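Type III secretion system effector protein ExoU (Pseudomonas fluorescens, PDB 4QMK) is a type III secreted toxin of the patatin-like phospholipase family that probably cleaves phospholipids and binds phosphatidylinositol 4,5-bisphosphate to localise to the host plasma membrane. Local coordinates at residues Pro255-Phe260 and Val580-Leu585; Ser389-Phe394 and Lys411-Ala416. All coordinates share one frame; numbering follows the deposited sequence.

How the contacts relate
Contacts 1 and 2 sit at the two ends of one mixed sheet, the central sheet of the patatin-like fold: strand 254-260 is its outermost strand on one side and strand 392-393 on the other. Their centres lie 36 Å apart and their nearest atoms about 24 Å, and along the chain contact 2 is nested within the long loop that contact 1 closes. Contact 1 is mostly buried and joins the central sheet to the end of helix 555-585 by apolar and CH-pi packing. Contact 2 lies farther out and is partly exposed; it ties a beta turn to the nearby helix 408-431 through a serine-histidine hydrogen bond, a bent lysine chain laid over the imidazole and a small apolar patch.

Contact 1 (Pro255-Phe260 and Val580-Leu585); sequences PQLVVF and VIYPSL
Leu257 sets its CD2 methyl over the centre of the Tyr582 ring, 10° off the ring normal, in a CH-pi contact. Leu257 CD2 lies within 3.4 to 3.8 Å of all six ring carbons of Tyr582, nearest CD2 and CE2, and the two side chains meet at about a right angle. With CG anti to the backbone N (chi1 177°), the tyrosine ring extends toward the strand. On the CE2 side of the ring, Pro255 CB packs 3.9 Å from Tyr582 CE2. The Pro583 ring lies against the strand backbone: its CB is 3.3 Å from Pro255 O, and Pro583 CA makes a bent CA-H...O contact with the same oxygen. Beside it, the bend of Gln256 at chi2 (-88°) sets CD beside Pro583, and Gln256 NE2 comes to 3.7 Å from Pro583 CG. Farther out, Tyr582 and Pro255 both touch Tyr586, and Thr248 of the adjacent strand 242-251 touches both Leu257 and Tyr582. Asn165 hydrogen-bonds the backbone of Leu257 and Val259. The helix is kinked at Pro583, whose N cannot donate to the preceding turn. With no hydrogen bond between the two segments, the join of patatin-like and C-terminal regions must rest on the fit of Leu257, Pro255 and Pro583 with Tyr582, while Gln256 OE1 has its hydrogen-bond partner in Arg157.

Contact 2 (Ser389-Phe394 and Lys411-Ala416); sequences SDKGDF and KQHLQA
His413 reaches from helix 408-431 to the type I beta turn Ser389-Gly392, where Ser389 meets the edge of its imidazole and Lys391 covers one face. The histidine CG is anti to the backbone N, and this chi1 of 179° carries it out toward the turn. Ser389 OG lies near the ring plane, 3.3 Å from His413 NE2, in a hydrogen bond with an angle of 148°; either group could be the donor.

Lys391 lays its aliphatic chain across the imidazole, with CB over the ring centre in a CH-pi contact. Lys391 CG is 3.5 Å from His413 ND1. Bends at chi2 and chi3 (-66°) then put CE beside CB and CG of the histidine, with Lys391 CE 3.3 Å from His413 CB. The two side chains run past each other in opposite directions. The ammonium continues beyond the ring to a long, weak ion pair with Glu409.

A second, apolar patch lies alongside, where Phe394 CD2 is 3.5 Å from Leu414 CD1. Leu414 also touches Leu387 of strand 382-389 and Ala80, and Phe394 touches Met406 and Gln410, so the patch continues between the sheet edge and helix 408-431. The turn itself is closed by two backbone bonds, Ser389 N to Gly392 O at 2.8 Å and Gly392 N to Ser389 O.

Asp390 OD1 is 4.4 Å from His413 NE2, near enough that its negative charge might encourage protonation of the imidazole, whereas the lysine ammonium would tend to oppose it. The hairpin end is therefore fastened to the helix by one polar link whose strength may vary with the histidine's charge, backed by apolar packing.

Contact 1 (Pro255-Phe260 and Val580-Leu585)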
loop_
_atom_site.group_PDB
_atom_site.type_symbol
_atom_site.label_atom_id
_atom_site.label_comp_id
_atom_site.label_asym_id
_atom_site.label_seq_id
_atom_site.Cartn_x
_atom_site.Cartn_y
_atom_site.Cartn_z
ATOM N N PRO A 255 -21.412 8.381 -14.385
ATOM C CA PRO A 255 -20.136 9.029 -14.257
ATOM C C PRO A 255 -19.520 8.849 -12.881
ATOM O O PRO A 255 -20.252 8.856 -11.865
ATOM C CB PRO A 255 -20.465 10.513 -14.474
ATOM C CG PRO A 255 -21.882 10.642 -14.031
ATOM C CD PRO A 255 -22.531 9.336 -14.385
ATOM N N GLN A 256 -18.189 8.706 -12.866
ATOM C CA GLN A 256 -17.385 8.620 -11.633
ATOM C C GLN A 256 -16.231 9.573 -11.674
ATOM O O GLN A 256 -15.524 9.596 -12.636
ATOM C CB GLN A 256 -16.766 7.236 -11.427
ATOM C CG GLN A 256 -17.748 6.147 -11.133
ATOM C CD GLN A 256 -18.094 5.952 -9.663
ATOM O OE1 GLN A 256 -18.638 4.935 -9.336
ATOM N NE2 GLN A 256 -17.725 6.881 -8.783
ATOM N N LEU A 257 -16.055 10.341 -10.612
ATOM C CA LEU A 257 -14.890 11.163 -10.466
ATOM C C LEU A 257 -13.735 10.275 -10.058
ATOM O O LEU A 257 -13.790 9.597 -9.029
ATOM C CB LEU A 257 -14.985 12.160 -9.337
ATOM C CG LEU A 257 -15.468 13.592 -9.394
ATOM C CD1 LEU A 257 -15.016 14.206 -10.705
ATOM C CD2 LEU A 257 -16.943 13.771 -9.181
ATOM N N VAL A 258 -12.683 10.293 -10.850
ATOM C CA VAL A 258 -11.482 9.579 -10.512
ATOM C C VAL A 258 -10.504 10.615 -9.956
ATOM O O VAL A 258 -10.397 11.710 -10.496
ATOM C CB VAL A 258 -10.922 8.921 -11.746
ATOM C CG1 VAL A 258 -9.663 8.156 -11.441
ATOM C CG2 VAL A 258 -11.961 8.016 -12.335
ATOM N N VAL A 259 -9.817 10.302 -8.870
ATOM C CA VAL A 259 -8.880 11.275 -8.247
ATOM C C VAL A 259 -7.588 10.624 -7.756
ATOM O O VAL A 259 -7.603 9.707 -6.929
ATOM C CB VAL A 259 -9.557 11.971 -7.037
ATOM C CG1 VAL A 259 -8.614 12.958 -6.361
ATOM C CG2 VAL A 259 -10.854 12.640 -7.470
ATOM N N PHE A 260 -6.484 11.074 -8.297
ATOM C CA PHE A 260 -5.190 10.616 -7.868
ATOM C C PHE A 260 -4.523 11.780 -7.153
ATOM O O PHE A 260 -4.553 12.886 -7.647
ATOM C CB PHE A 260 -4.350 10.265 -9.071
ATOM C CG PHE A 260 -4.905 9.158 -9.927
ATOM C CD1 PHE A 260 -4.748 7.838 -9.552
ATOM C CD2 PHE A 260 -5.486 9.433 -11.098
ATOM C CE1 PHE A 260 -5.270 6.813 -10.311
ATOM C CE2 PHE A 260 -6.005 8.425 -11.890
ATOM C CZ PHE A 260 -5.903 7.114 -11.488
ATOM N N VAL A 580 -21.035 8.740 -3.856
ATOM C CA VAL A 580 -22.334 8.135 -3.893
ATOM C C VAL A 580 -23.382 9.025 -4.580
ATOM O O VAL A 580 -24.112 8.580 -5.485
ATOM C CB VAL A 580 -22.819 7.829 -2.485
ATOM C CG1 VAL A 580 -24.209 7.234 -2.562
ATOM C CG2 VAL A 580 -21.891 6.865 -1.800
ATOM N N ILE A 581 -23.427 10.291 -4.218
ATOM C CA ILE A 581 -24.394 11.158 -4.834
ATOM C C ILE A 581 -24.076 11.526 -6.264
ATOM O O ILE A 581 -24.935 11.354 -7.155
ATOM C CB ILE A 581 -24.610 12.382 -4.014
ATOM C CG1 ILE A 581 -25.300 11.973 -2.705
ATOM C CG2 ILE A 581 -25.515 13.318 -4.762
ATOM C CD1 ILE A 581 -25.426 13.106 -1.713
ATOM N N TYR A 582 -22.846 11.991 -6.493
ATOM C CA TYR A 582 -22.409 12.427 -7.793
ATOM C C TYR A 582 -22.833 11.459 -8.943
ATOM O O TYR A 582 -23.532 11.855 -9.825
ATOM C CB TYR A 582 -20.918 12.680 -7.791
ATOM C CG TYR A 582 -20.388 13.064 -9.163
ATOM C CD1 TYR A 582 -20.599 14.345 -9.684
ATOM C CD2 TYR A 582 -19.768 12.133 -9.979
ATOM C CE1 TYR A 582 -20.168 14.688 -10.971
ATOM C CE2 TYR A 582 -19.340 12.471 -11.265
ATOM C CZ TYR A 582 -19.531 13.755 -11.741
ATOM O OH TYR A 582 -19.093 14.115 -12.977
ATOM N N PRO A 583 -22.456 10.197 -8.881
ATOM C CA PRO A 583 -22.864 9.253 -9.904
ATOM C C PRO A 583 -24.351 9.073 -10.115
ATOM O O PRO A 583 -24.726 8.847 -11.275
ATOM C CB PRO A 583 -22.287 7.942 -9.447
ATOM C CG PRO A 583 -21.163 8.328 -8.612
ATOM C CD PRO A 583 -21.543 9.586 -7.932
ATOM N N SER A 584 -25.175 9.131 -9.050
ATOM C CA SER A 584 -26.629 8.980 -9.206
ATOM C C SER A 584 -27.208 10.237 -9.797
ATOM O O SER A 584 -28.059 10.204 -10.680
ATOM C CB SER A 584 -27.336 8.845 -7.861
ATOM O OG SER A 584 -27.593 7.516 -7.453
ATOM N N LEU A 585 -26.755 11.363 -9.265
ATOM C CA LEU A 585 -27.310 12.653 -9.628
ATOM C C LEU A 585 -27.083 12.953 -11.070
ATOM O O LEU A 585 -27.973 13.434 -11.720
ATOM C CB LEU A 585 -26.701 13.725 -8.718
ATOM C CG LEU A 585 -27.169 15.178 -8.847
ATOM C CD1 LEU A 585 -28.657 15.290 -8.727
ATOM C CD2 LEU A 585 -26.503 16.038 -7.773
#

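Contact 2 (Ser389-Phe394 and Lys411-Ala416)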
loop_
_atom_site.group_PDB
_atom_site.type_symbol
_atom_site.label_atom_id
_atom_site.label_comp_id
_atom_site.label_asym_id
_atom_site.label_seq_id
_atom_site.Cartn_x
_atom_site.Cartn_y
_atom_site.Cartn_z
ATOM N N SER A 389 -9.325 35.114 -32.598
ATOM C CA SER A 389 -8.837 36.492 -32.811
ATOM C C SER A 389 -8.514 36.755 -34.303
ATOM O O SER A 389 -8.670 35.867 -35.146
ATOM C CB SER A 389 -7.574 36.747 -31.956
ATOM O OG SER A 389 -6.488 35.893 -32.335
ATOM N N ASP A 390 -8.051 37.974 -34.605
ATOM C CA ASP A 390 -7.601 38.356 -35.960
ATOM C C ASP A 390 -6.555 37.382 -36.509
ATOM O O ASP A 390 -6.571 37.043 -37.678
ATOM C CB ASP A 390 -6.980 39.764 -35.942
ATOM C CG ASP A 390 -5.680 39.837 -35.096
ATOM O OD1 ASP A 390 -5.613 39.175 -34.028
ATOM O OD2 ASP A 390 -4.731 40.559 -35.510
ATOM N N LYS A 391 -5.651 36.927 -35.649
ATOM C CA LYS A 391 -4.594 36.004 -36.067
ATOM C C LYS A 391 -5.066 34.555 -36.269
ATOM O O LYS A 391 -4.246 33.669 -36.570
ATOM C CB LYS A 391 -3.413 36.076 -35.087
ATOM C CG LYS A 391 -2.188 36.830 -35.609
ATOM C CD LYS A 391 -1.291 35.927 -36.464
ATOM C CE LYS A 391 -0.663 34.820 -35.614
ATOM N NZ LYS A 391 0.440 34.040 -36.240
ATOM N N GLY A 392 -6.373 34.321 -36.106
ATOM C CA GLY A 392 -6.948 32.998 -36.321
ATOM C C GLY A 392 -8.001 32.599 -35.318
ATOM O O GLY A 392 -8.087 33.155 -34.222
ATOM N N ASP A 393 -8.816 31.630 -35.717
ATOM C CA ASP A 393 -9.870 31.079 -34.885
ATOM C C ASP A 393 -9.506 29.627 -34.625
ATOM O O ASP A 393 -9.711 28.790 -35.463
ATOM C CB ASP A 393 -11.267 31.147 -35.569
ATOM C CG ASP A 393 -12.391 30.490 -34.697
ATOM O OD1 ASP A 393 -12.095 30.214 -33.519
ATOM O OD2 ASP A 393 -13.530 30.221 -35.178
ATOM N N PHE A 394 -8.996 29.311 -33.445
ATOM C CA PHE A 394 -8.636 27.939 -33.182
ATOM C C PHE A 394 -9.630 27.178 -32.295
ATOM O O PHE A 394 -9.264 26.125 -31.747
ATOM C CB PHE A 394 -7.241 27.874 -32.623
ATOM C CG PHE A 394 -6.240 28.616 -33.444
ATOM C CD1 PHE A 394 -5.763 28.076 -34.632
ATOM C CD2 PHE A 394 -5.745 29.848 -33.008
ATOM C CE1 PHE A 394 -4.831 28.767 -35.389
ATOM C CE2 PHE A 394 -4.790 30.541 -33.750
ATOM C CZ PHE A 394 -4.333 29.998 -34.941
ATOM N N LYS A 411 1.069 28.774 -32.822
ATOM C CA LYS A 411 1.265 28.395 -31.435
ATOM C C LYS A 411 1.798 29.581 -30.610
ATOM O O LYS A 411 1.348 29.836 -29.498
ATOM C CB LYS A 411 2.240 27.208 -31.334
ATOM C CG LYS A 411 1.750 25.946 -32.037
ATOM C CD LYS A 411 2.652 24.741 -31.772
ATOM C CE LYS A 411 2.255 23.571 -32.671
ATOM N NZ LYS A 411 3.175 22.414 -32.468
ATOM N N GLN A 412 2.778 30.268 -31.180
ATOM C CA GLN A 412 3.425 31.424 -30.570
ATOM C C GLN A 412 2.378 32.511 -30.359
ATOM O O GLN A 412 2.390 33.201 -29.363
ATOM C CB GLN A 412 4.569 31.900 -31.522
ATOM C CG GLN A 412 5.808 32.556 -30.879
ATOM C CD GLN A 412 7.082 32.494 -31.801
ATOM O OE1 GLN A 412 7.431 31.422 -32.365
ATOM N NE2 GLN A 412 7.790 33.632 -31.930
ATOM N N HIS A 413 1.450 32.643 -31.288
ATOM C CA HIS A 413 0.425 33.665 -31.174
ATOM C C HIS A 413 -0.638 33.344 -30.068
ATOM O O HIS A 413 -1.019 34.218 -29.266
ATOM C CB HIS A 413 -0.305 33.890 -32.497
ATOM C CG HIS A 413 -1.391 34.926 -32.376
ATOM N ND1 HIS A 413 -1.122 36.282 -32.342
ATOM C CD2 HIS A 413 -2.726 34.803 -32.142
ATOM C CE1 HIS A 413 -2.246 36.951 -32.140
ATOM N NE2 HIS A 413 -3.235 36.078 -32.016
ATOM N N LEU A 414 -1.108 32.101 -30.064
ATOM C CA LEU A 414 -2.115 31.672 -29.136
ATOM C C LEU A 414 -1.543 31.763 -27.730
ATOM O O LEU A 414 -2.187 32.280 -26.802
ATOM C CB LEU A 414 -2.553 30.261 -29.460
ATOM C CG LEU A 414 -3.924 29.945 -28.907
ATOM C CD1 LEU A 414 -4.974 30.694 -29.707
ATOM C CD2 LEU A 414 -4.182 28.446 -28.936
ATOM N N GLN A 415 -0.296 31.335 -27.609
ATOM C CA GLN A 415 0.403 31.414 -26.341
ATOM C C GLN A 415 0.518 32.851 -25.860
ATOM O O GLN A 415 0.358 33.137 -24.681
ATOM C CB GLN A 415 1.766 30.759 -26.456
ATOM C CG GLN A 415 1.644 29.247 -26.639
ATOM C CD GLN A 415 2.932 28.587 -27.001
ATOM O OE1 GLN A 415 3.962 29.242 -27.111
ATOM N NE2 GLN A 415 2.895 27.266 -27.153
ATOM N N ALA A 416 0.772 33.767 -26.776
ATOM C CA ALA A 416 0.850 35.188 -26.387
ATOM C C ALA A 416 -0.550 35.768 -26.016
ATOM O O ALA A 416 -0.620 36.680 -25.258
ATOM C CB ALA A 416 1.524 36.008 -27.492
#